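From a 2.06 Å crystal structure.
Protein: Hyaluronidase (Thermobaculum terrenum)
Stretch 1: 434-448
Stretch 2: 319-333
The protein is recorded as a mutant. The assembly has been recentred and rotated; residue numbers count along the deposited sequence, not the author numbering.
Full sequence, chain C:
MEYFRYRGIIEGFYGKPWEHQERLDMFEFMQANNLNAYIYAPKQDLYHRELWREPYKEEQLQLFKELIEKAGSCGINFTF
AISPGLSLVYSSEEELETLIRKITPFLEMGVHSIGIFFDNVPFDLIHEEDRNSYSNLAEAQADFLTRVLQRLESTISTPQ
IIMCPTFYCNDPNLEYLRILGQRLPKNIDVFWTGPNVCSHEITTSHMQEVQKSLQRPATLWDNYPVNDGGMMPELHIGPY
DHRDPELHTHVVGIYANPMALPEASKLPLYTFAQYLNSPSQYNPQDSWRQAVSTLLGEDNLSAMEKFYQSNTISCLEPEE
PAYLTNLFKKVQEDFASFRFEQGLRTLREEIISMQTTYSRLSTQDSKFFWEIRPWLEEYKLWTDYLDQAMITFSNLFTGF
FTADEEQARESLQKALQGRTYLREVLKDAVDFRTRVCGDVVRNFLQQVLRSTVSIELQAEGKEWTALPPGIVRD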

# COMPACT_ATOMS: atom_id res chain seq x y z
N THR C 434 9.05 -7.03 9.58
CA THR C 434 7.66 -6.95 9.10
C THR C 434 6.67 -6.71 10.22
O THR C 434 7.00 -6.87 11.40
CB THR C 434 7.23 -8.23 8.36
OG1 THR C 434 6.87 -9.25 9.30
CG2 THR C 434 8.31 -8.73 7.40
N ARG C 435 5.46 -6.36 9.82
CA ARG C 435 4.35 -6.13 10.75
C ARG C 435 3.36 -7.30 10.72
O ARG C 435 2.16 -7.12 10.97
CB ARG C 435 3.65 -4.80 10.40
CG ARG C 435 2.69 -4.30 11.47
CD ARG C 435 2.98 -2.90 11.98
NE ARG C 435 2.25 -1.86 11.26
CZ ARG C 435 1.42 -0.95 11.78
NH1 ARG C 435 1.13 -0.88 13.08
NH2 ARG C 435 0.88 -0.06 10.96
N VAL C 436 3.85 -8.51 10.42
CA VAL C 436 3.01 -9.71 10.48
C VAL C 436 2.55 -9.93 11.93
O VAL C 436 3.34 -9.77 12.86
CB VAL C 436 3.72 -10.96 9.90
CG1 VAL C 436 4.86 -11.44 10.78
CG2 VAL C 436 2.72 -12.08 9.65
N CYS C 437 1.27 -10.25 12.09
CA CYS C 437 0.59 -10.39 13.39
C CYS C 437 0.47 -9.08 14.20
O CYS C 437 0.10 -9.11 15.38
CB CYS C 437 1.23 -11.49 14.25
SG CYS C 437 1.50 -13.06 13.41
N GLY C 438 0.72 -7.94 13.56
CA GLY C 438 0.82 -6.66 14.26
C GLY C 438 1.68 -6.78 15.50
O GLY C 438 2.71 -7.47 15.50
N ASP C 439 1.24 -6.11 16.57
CA ASP C 439 1.78 -6.33 17.91
C ASP C 439 0.85 -7.21 18.76
O ASP C 439 0.97 -7.23 19.98
CB ASP C 439 2.04 -4.98 18.56
CG ASP C 439 3.18 -4.24 17.90
OD1 ASP C 439 4.35 -4.62 18.10
OD2 ASP C 439 2.90 -3.29 17.15
N VAL C 440 -0.04 -7.96 18.12
CA VAL C 440 -1.05 -8.72 18.85
C VAL C 440 -0.41 -9.93 19.54
O VAL C 440 -0.63 -10.16 20.72
CB VAL C 440 -2.21 -9.18 17.94
CG1 VAL C 440 -3.27 -9.92 18.75
CG2 VAL C 440 -2.83 -7.99 17.21
N VAL C 441 0.41 -10.68 18.80
CA VAL C 441 1.11 -11.82 19.38
C VAL C 441 2.13 -11.32 20.40
O VAL C 441 2.22 -11.84 21.50
CB VAL C 441 1.75 -12.73 18.32
CG1 VAL C 441 2.53 -13.87 18.96
CG2 VAL C 441 0.68 -13.31 17.41
N ARG C 442 2.87 -10.27 20.03
CA ARG C 442 3.80 -9.61 20.95
C ARG C 442 3.16 -9.31 22.30
O ARG C 442 3.67 -9.75 23.35
CB ARG C 442 4.34 -8.31 20.35
CG ARG C 442 5.47 -7.66 21.14
CD ARG C 442 5.72 -6.24 20.67
NE ARG C 442 6.19 -6.23 19.29
CZ ARG C 442 7.44 -6.46 18.89
NH1 ARG C 442 8.40 -6.72 19.77
NH2 ARG C 442 7.74 -6.44 17.60
N ASN C 443 2.04 -8.57 22.28
CA ASN C 443 1.38 -8.14 23.52
C ASN C 443 0.86 -9.33 24.33
O ASN C 443 0.89 -9.30 25.55
CB ASN C 443 0.24 -7.14 23.24
CG ASN C 443 0.72 -5.82 22.61
OD1 ASN C 443 1.88 -5.43 22.73
ND2 ASN C 443 -0.20 -5.14 21.94
N PHE C 444 0.39 -10.37 23.65
CA PHE C 444 -0.03 -11.60 24.32
C PHE C 444 1.15 -12.25 25.04
O PHE C 444 1.04 -12.59 26.21
CB PHE C 444 -0.67 -12.59 23.34
CG PHE C 444 -1.09 -13.89 23.99
CD1 PHE C 444 -2.14 -13.92 24.91
CD2 PHE C 444 -0.44 -15.09 23.66
CE1 PHE C 444 -2.53 -15.11 25.51
CE2 PHE C 444 -0.82 -16.28 24.26
CZ PHE C 444 -1.87 -16.30 25.19
N LEU C 445 2.27 -12.39 24.34
CA LEU C 445 3.48 -12.98 24.92
C LEU C 445 4.04 -12.17 26.11
O LEU C 445 4.45 -12.75 27.12
CB LEU C 445 4.56 -13.19 23.84
CG LEU C 445 4.18 -14.23 22.78
CD1 LEU C 445 5.16 -14.23 21.61
CD2 LEU C 445 4.06 -15.62 23.38
N GLN C 446 4.03 -10.84 25.99
CA GLN C 446 4.44 -9.98 27.09
C GLN C 446 3.56 -10.20 28.33
O GLN C 446 4.05 -10.18 29.46
CB GLN C 446 4.40 -8.51 26.68
CG GLN C 446 4.96 -7.52 27.71
CD GLN C 446 6.47 -7.64 27.88
OE1 GLN C 446 7.22 -7.49 26.93
NE2 GLN C 446 6.91 -7.91 29.09
N GLN C 447 2.27 -10.41 28.10
CA GLN C 447 1.33 -10.66 29.19
C GLN C 447 1.54 -12.04 29.82
O GLN C 447 1.33 -12.20 31.03
CB GLN C 447 -0.13 -10.47 28.70
CG GLN C 447 -1.19 -10.49 29.80
CD GLN C 447 -0.89 -9.58 30.98
OE1 GLN C 447 -0.97 -9.98 32.14
NE2 GLN C 447 -0.54 -8.35 30.69
N VAL C 448 1.99 -13.03 29.04
CA VAL C 448 2.45 -14.31 29.61
C VAL C 448 3.57 -14.05 30.62
O VAL C 448 3.55 -14.57 31.73
CB VAL C 448 2.96 -15.32 28.55
CG1 VAL C 448 3.45 -16.61 29.21
CG2 VAL C 448 1.87 -15.62 27.52
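Stretch 2 (319-333) EEPAYLTNLFKKVQE

How does stretch 2 lie on stretch 1? Each begins as a loop and becomes a helix, 440-448 in stretch 1 and 322-333 in stretch 2, and both helices continue later in the chain. They run in the same direction, with 17° between their N-to-C directions and a closest axial approach of 10.0 Å. The register follows from the backbone: Gly438 CA lies 6.0 Å from Glu320 CA, Val440 CA 6.0 Å from Thr325 CA, and Phe444 CA 6.8 Å from Phe328 CA. The loops meet and the helices run side by side, with Val440 also reaching back to Pro321; 631 Å² is buried in all, both sides summed.

What does the loop of stretch 1 offer to the start of stretch 2? Arg435 opens a type II turn that ends at Gly438, closed by a bond from Gly438 N to Arg435 O of 3.1 Å. The side chain of Arg435 comes near Glu320, but Arg435 NH1 stays 4.1 Å from Glu320 OE2, with the oxygen well out of the guanidinium plane, so the attraction is one of charge alone. A water bridges the gap: it accepts from Arg435 NH1 at 3.0 Å and donates to Glu320 OE2 at 2.8 Å and to Asp439 OD2 at 2.9 Å, linking two acidic side chains and one basic one. At Gly438, with its positive phi, there is no room for a side chain: an ideal CB would lie 2.6 Å from Glu320 OE1 and 3.0 Å from Pro321 CD, both clashes.

How is the start of the stretch 1 helix tied to Glu320? Asp439 occupies the N-cap position, though its side chain makes no capping bond; Asp439 OD1 instead forms a salt bridge with Arg442 NE at 2.7 Å. Asp439 N donates to Glu320 OE1 at 2.8 Å, the sole direct hydrogen bond between the stretches.

Where does the apolar packing begin? Val440 points toward stretch 2 and touches several residues there. Val440 CG2 lies 3.7 Å from Pro321 CD and 3.5 Å from Thr325 OG1, a hydroxyl already engaged with Pro321 O at 2.7 Å; Val440 CG1 lies 3.8 Å from Leu324 CB and 3.8 Å from Phe328 CD2. Val441, directed sideways, still brings CG2 to 3.9 Å from Leu324 CD1 and 4.0 Å from Phe328 CE2. Both valines meet the Phe328 ring at its edge, leaving a face for the next partner.

What covers that face? One helical turn beyond Val440, Phe444 lays its ring over Phe328 in an offset stack, the planes 12° apart and the centroids separated by 4.2 Å; Phe444 CG comes within 3.6 Å of Phe328 CD1. Phe444 CB also sits over the Phe328 face, 4.0 Å from the ring centroid. At the edge of the Phe444 ring, Phe444 CD1 meets Gln332 NE2 at 3.5 Å. Farther along, Gln447 CG rests 3.6 Å from Gln332 NE2, extending the contact by another turn.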

# COMPACT_ATOMS: atom_id res chain seq x y z
N GLU C 319 -6.76 -1.15 11.96
CA GLU C 319 -6.72 -1.64 13.35
C GLU C 319 -5.78 -2.84 13.49
O GLU C 319 -5.36 -3.44 12.50
CB GLU C 319 -8.12 -2.04 13.85
CG GLU C 319 -9.19 -0.96 13.74
CD GLU C 319 -8.84 0.34 14.44
OE1 GLU C 319 -8.16 0.31 15.48
OE2 GLU C 319 -9.27 1.41 13.95
N GLU C 320 -5.46 -3.19 14.72
CA GLU C 320 -4.66 -4.39 14.99
C GLU C 320 -5.46 -5.60 14.50
O GLU C 320 -6.68 -5.57 14.54
CB GLU C 320 -4.32 -4.49 16.47
CG GLU C 320 -3.22 -3.52 16.90
CD GLU C 320 -1.86 -3.89 16.30
OE1 GLU C 320 -1.25 -4.88 16.75
OE2 GLU C 320 -1.41 -3.19 15.37
N PRO C 321 -4.77 -6.64 13.98
CA PRO C 321 -5.49 -7.79 13.38
C PRO C 321 -6.62 -8.32 14.26
O PRO C 321 -6.38 -8.71 15.40
CB PRO C 321 -4.38 -8.83 13.21
CG PRO C 321 -3.16 -8.01 12.95
CD PRO C 321 -3.32 -6.74 13.74
N ALA C 322 -7.84 -8.32 13.72
CA ALA C 322 -9.05 -8.50 14.54
C ALA C 322 -9.20 -9.92 15.07
O ALA C 322 -9.50 -10.11 16.25
CB ALA C 322 -10.29 -8.07 13.77
N TYR C 323 -8.97 -10.91 14.21
CA TYR C 323 -9.11 -12.31 14.60
C TYR C 323 -8.22 -12.66 15.80
O TYR C 323 -8.70 -13.21 16.79
CB TYR C 323 -8.82 -13.26 13.42
CG TYR C 323 -8.90 -14.74 13.76
CD1 TYR C 323 -7.82 -15.40 14.34
CD2 TYR C 323 -10.05 -15.47 13.50
CE1 TYR C 323 -7.88 -16.75 14.65
CE2 TYR C 323 -10.13 -16.82 13.81
CZ TYR C 323 -9.03 -17.45 14.39
OH TYR C 323 -9.08 -18.79 14.70
N LEU C 324 -6.93 -12.33 15.73
CA LEU C 324 -6.03 -12.68 16.84
C LEU C 324 -6.28 -11.82 18.08
O LEU C 324 -6.18 -12.32 19.20
CB LEU C 324 -4.56 -12.66 16.41
CG LEU C 324 -4.05 -13.96 15.76
CD1 LEU C 324 -2.58 -13.84 15.42
CD2 LEU C 324 -4.29 -15.20 16.62
N THR C 325 -6.64 -10.55 17.88
CA THR C 325 -7.01 -9.67 19.00
C THR C 325 -8.16 -10.28 19.80
O THR C 325 -8.06 -10.40 21.03
CB THR C 325 -7.39 -8.26 18.51
OG1 THR C 325 -6.24 -7.64 17.92
CG2 THR C 325 -7.87 -7.38 19.65
N ASN C 326 -9.21 -10.69 19.10
CA ASN C 326 -10.36 -11.32 19.75
C ASN C 326 -9.99 -12.66 20.40
O ASN C 326 -10.41 -12.95 21.52
CB ASN C 326 -11.51 -11.53 18.75
CG ASN C 326 -12.08 -10.22 18.22
OD1 ASN C 326 -11.98 -9.17 18.85
ND2 ASN C 326 -12.67 -10.28 17.04
N LEU C 327 -9.19 -13.46 19.70
CA LEU C 327 -8.85 -14.80 20.18
C LEU C 327 -8.09 -14.76 21.51
O LEU C 327 -8.41 -15.53 22.42
CB LEU C 327 -8.05 -15.58 19.14
CG LEU C 327 -7.75 -17.04 19.53
CD1 LEU C 327 -8.05 -18.01 18.39
CD2 LEU C 327 -6.30 -17.21 19.99
N PHE C 328 -7.09 -13.89 21.61
CA PHE C 328 -6.26 -13.83 22.83
C PHE C 328 -7.02 -13.23 24.01
O PHE C 328 -6.82 -13.64 25.15
CB PHE C 328 -4.93 -13.11 22.59
CG PHE C 328 -3.99 -13.85 21.66
CD1 PHE C 328 -3.68 -15.20 21.86
CD2 PHE C 328 -3.39 -13.19 20.60
CE1 PHE C 328 -2.83 -15.87 21.00
CE2 PHE C 328 -2.52 -13.85 19.74
CZ PHE C 328 -2.23 -15.19 19.95
N LYS C 329 -7.89 -12.26 23.74
CA LYS C 329 -8.84 -11.77 24.74
C LYS C 329 -9.75 -12.91 25.25
O LYS C 329 -9.98 -13.04 26.46
CB LYS C 329 -9.67 -10.62 24.16
CG LYS C 329 -10.72 -10.03 25.10
CD LYS C 329 -11.61 -9.03 24.37
CE LYS C 329 -12.94 -8.85 25.08
NZ LYS C 329 -12.79 -8.23 26.43
N LYS C 330 -10.23 -13.73 24.33
CA LYS C 330 -11.07 -14.89 24.69
C LYS C 330 -10.29 -15.90 25.54
O LYS C 330 -10.80 -16.36 26.57
CB LYS C 330 -11.62 -15.55 23.42
CG LYS C 330 -12.57 -16.71 23.67
CD LYS C 330 -11.88 -18.06 23.58
CE LYS C 330 -12.85 -19.19 23.86
NZ LYS C 330 -12.11 -20.46 24.08
N VAL C 331 -9.07 -16.22 25.11
CA VAL C 331 -8.19 -17.15 25.84
C VAL C 331 -7.88 -16.63 27.25
O VAL C 331 -7.93 -17.41 28.21
CB VAL C 331 -6.85 -17.40 25.08
CG1 VAL C 331 -5.83 -18.13 25.96
CG2 VAL C 331 -7.10 -18.21 23.81
N GLN C 332 -7.57 -15.35 27.37
CA GLN C 332 -7.29 -14.76 28.68
C GLN C 332 -8.52 -14.79 29.60
O GLN C 332 -8.40 -15.06 30.80
CB GLN C 332 -6.73 -13.34 28.56
CG GLN C 332 -5.29 -13.30 28.05
CD GLN C 332 -4.78 -11.89 27.76
OE1 GLN C 332 -5.50 -10.91 27.90
NE2 GLN C 332 -3.52 -11.80 27.34
N GLU C 333 -9.71 -14.53 29.04
CA GLU C 333 -10.94 -14.65 29.84
C GLU C 333 -11.17 -16.09 30.32
O GLU C 333 -11.52 -16.30 31.48
CB GLU C 333 -12.18 -14.12 29.11
CG GLU C 333 -13.41 -14.14 30.02
CD GLU C 333 -14.55 -13.27 29.55
OE1 GLU C 333 -14.88 -13.31 28.34
OE2 GLU C 333 -15.13 -12.56 30.41
O HOH W 1 1.31 -3.32 14.77